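Local structure of uronate isomerase (Caulobacter crescentus, 2Q01) at residues 358-363 with 383-388. The protein catalyses the interconversion of D-glucuronate with D-fructuronate and of D-galacturonate with D-tagaturonate. Sequence-based numbering, arbitrary orientation.
Sequences ILFTLD and LGPSWW
Phe360 holds CG anti to its carbonyl carbon (chi1 -76°), whereas Trp387 sets CG anti to its backbone N (chi1 167°); both residues direct CB at the other segment, and these torsions then place the Phe360 ring beside Gly384 and Pro385 and the indole beside Leu362. Gly384 CA lies over one face of the Phe360 ring, 3.8 Å from the centroid and near the ring normal, a CH-pi contact; a side chain on Gly384 would run into Phe360 CZ. Pro385 CD approaches obliquely from that same side, 3.6 Å from Phe360 CE2. The same phenyl ring turns its edge toward the face of the Trp387 five-membered ring, an offset edge-to-face pair with planes at 80°. Leu362, with both torsions away from the staggered positions, lays CD1 over one face of the Trp387 six-membered ring, 3.9 Å from its centroid. An alanine at Phe360 would remove the ring and would probably loosen the packing against Gly384 CA, Pro385 CD and Trp387. Direct backbone pairing comes from Gly384 N to Leu359 O, 2.8 Å and nearly straight, though the donor sits above the carbonyl plane. That carbonyl also accepts from a water that bonds to Gly384 O; further along, two more waters link Thr361 N with Pro385 O and Thr361 O with Trp387 N. His309 stacks on Phe360 and meets Trp387 edge-to-face. Consistent with the TIM-barrel clan, strands 357-359 and 381-383 lie parallel, joined through helix 366-375, with 305-308 flanking the former and helix 393-407 following the latter.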
# COMPACT_ATOMS: atom_id res chain seq x y z
N ILE B 358 -5.22 22.32 0.12
CA ILE B 358 -5.82 21.00 0.33
C ILE B 358 -5.24 20.01 -0.67
O ILE B 358 -5.38 20.19 -1.87
CB ILE B 358 -7.36 21.04 0.22
CG1 ILE B 358 -7.95 22.11 1.14
CG2 ILE B 358 -7.96 19.67 0.55
CD1 ILE B 358 -9.44 22.29 0.99
N LEU B 359 -4.57 18.97 -0.16
CA LEU B 359 -3.90 17.98 -1.00
C LEU B 359 -4.75 16.74 -1.23
O LEU B 359 -5.34 16.18 -0.30
CB LEU B 359 -2.57 17.56 -0.38
CG LEU B 359 -1.49 18.59 -0.12
CD1 LEU B 359 -0.40 17.94 0.72
CD2 LEU B 359 -0.92 19.16 -1.42
N PHE B 360 -4.78 16.30 -2.49
CA PHE B 360 -5.49 15.11 -2.90
C PHE B 360 -4.48 14.16 -3.50
O PHE B 360 -3.36 14.56 -3.81
CB PHE B 360 -6.53 15.46 -3.96
CG PHE B 360 -7.76 16.12 -3.41
CD1 PHE B 360 -7.75 17.47 -3.07
CD2 PHE B 360 -8.93 15.40 -3.24
CE1 PHE B 360 -8.88 18.07 -2.56
CE2 PHE B 360 -10.07 16.00 -2.74
CZ PHE B 360 -10.04 17.34 -2.40
N THR B 361 -4.86 12.90 -3.66
CA THR B 361 -4.00 11.92 -4.29
C THR B 361 -4.79 10.85 -5.05
O THR B 361 -5.96 10.60 -4.77
CB THR B 361 -3.02 11.26 -3.27
OG1 THR B 361 -1.84 10.83 -3.94
CG2 THR B 361 -3.65 10.09 -2.55
N LEU B 362 -4.13 10.25 -6.04
CA LEU B 362 -4.62 9.09 -6.76
C LEU B 362 -3.75 7.90 -6.37
O LEU B 362 -4.00 6.76 -6.76
CB LEU B 362 -4.53 9.34 -8.26
CG LEU B 362 -5.80 9.49 -9.11
CD1 LEU B 362 -7.03 9.73 -8.29
CD2 LEU B 362 -5.62 10.56 -10.20
N ASP B 363 -2.73 8.19 -5.57
CA ASP B 363 -1.77 7.20 -5.11
C ASP B 363 -1.95 6.99 -3.60
O ASP B 363 -1.37 7.72 -2.79
CB ASP B 363 -0.36 7.70 -5.43
CG ASP B 363 0.70 6.63 -5.29
OD1 ASP B 363 0.35 5.44 -5.10
OD2 ASP B 363 1.89 6.98 -5.38
N LEU B 383 -5.82 17.64 4.21
CA LEU B 383 -6.02 16.49 3.35
C LEU B 383 -7.42 16.40 2.79
O LEU B 383 -8.39 16.49 3.53
CB LEU B 383 -5.65 15.19 4.06
CG LEU B 383 -4.17 15.04 4.35
CD1 LEU B 383 -3.86 13.66 4.84
CD2 LEU B 383 -3.32 15.38 3.12
N GLY B 384 -7.51 16.22 1.48
CA GLY B 384 -8.79 16.03 0.82
C GLY B 384 -9.19 14.59 0.95
O GLY B 384 -8.34 13.74 1.23
N PRO B 385 -10.48 14.28 0.74
CA PRO B 385 -10.93 12.90 0.82
C PRO B 385 -10.36 12.05 -0.30
O PRO B 385 -9.79 12.58 -1.26
CB PRO B 385 -12.45 13.01 0.67
CG PRO B 385 -12.66 14.28 -0.06
CD PRO B 385 -11.59 15.20 0.44
N SER B 386 -10.52 10.73 -0.17
CA SER B 386 -10.12 9.81 -1.23
C SER B 386 -10.86 10.16 -2.52
O SER B 386 -12.06 10.43 -2.51
CB SER B 386 -10.35 8.37 -0.80
OG SER B 386 -11.66 8.19 -0.30
N TRP B 387 -10.11 10.16 -3.62
CA TRP B 387 -10.56 10.79 -4.85
C TRP B 387 -10.67 9.77 -6.00
O TRP B 387 -9.90 8.81 -6.07
CB TRP B 387 -9.62 11.98 -5.16
CG TRP B 387 -9.69 12.60 -6.53
CD1 TRP B 387 -10.82 12.93 -7.23
CD2 TRP B 387 -8.58 13.02 -7.33
NE1 TRP B 387 -10.48 13.49 -8.44
CE2 TRP B 387 -9.11 13.56 -8.53
CE3 TRP B 387 -7.19 12.99 -7.17
CZ2 TRP B 387 -8.30 14.06 -9.55
CZ3 TRP B 387 -6.38 13.48 -8.19
CH2 TRP B 387 -6.94 14.00 -9.37
N TRP B 388 -11.69 9.97 -6.84
CA TRP B 388 -11.87 9.27 -8.11
C TRP B 388 -12.16 7.78 -7.95
O TRP B 388 -13.28 7.38 -7.64
CB TRP B 388 -10.65 9.48 -9.02
CG TRP B 388 -10.92 9.45 -10.49
CD1 TRP B 388 -11.78 8.64 -11.17
CD2 TRP B 388 -10.26 10.25 -11.48
NE1 TRP B 388 -11.72 8.90 -12.51
CE2 TRP B 388 -10.79 9.88 -12.73
CE3 TRP B 388 -9.28 11.24 -11.42
CZ2 TRP B 388 -10.38 10.48 -13.92
CZ3 TRP B 388 -8.86 11.84 -12.60
CH2 TRP B 388 -9.41 11.45 -13.84
O HOH W 1 -5.73 13.67 0.58
O HOH W 2 -7.03 12.22 -1.75
O HOH W 3 -7.44 9.26 -3.12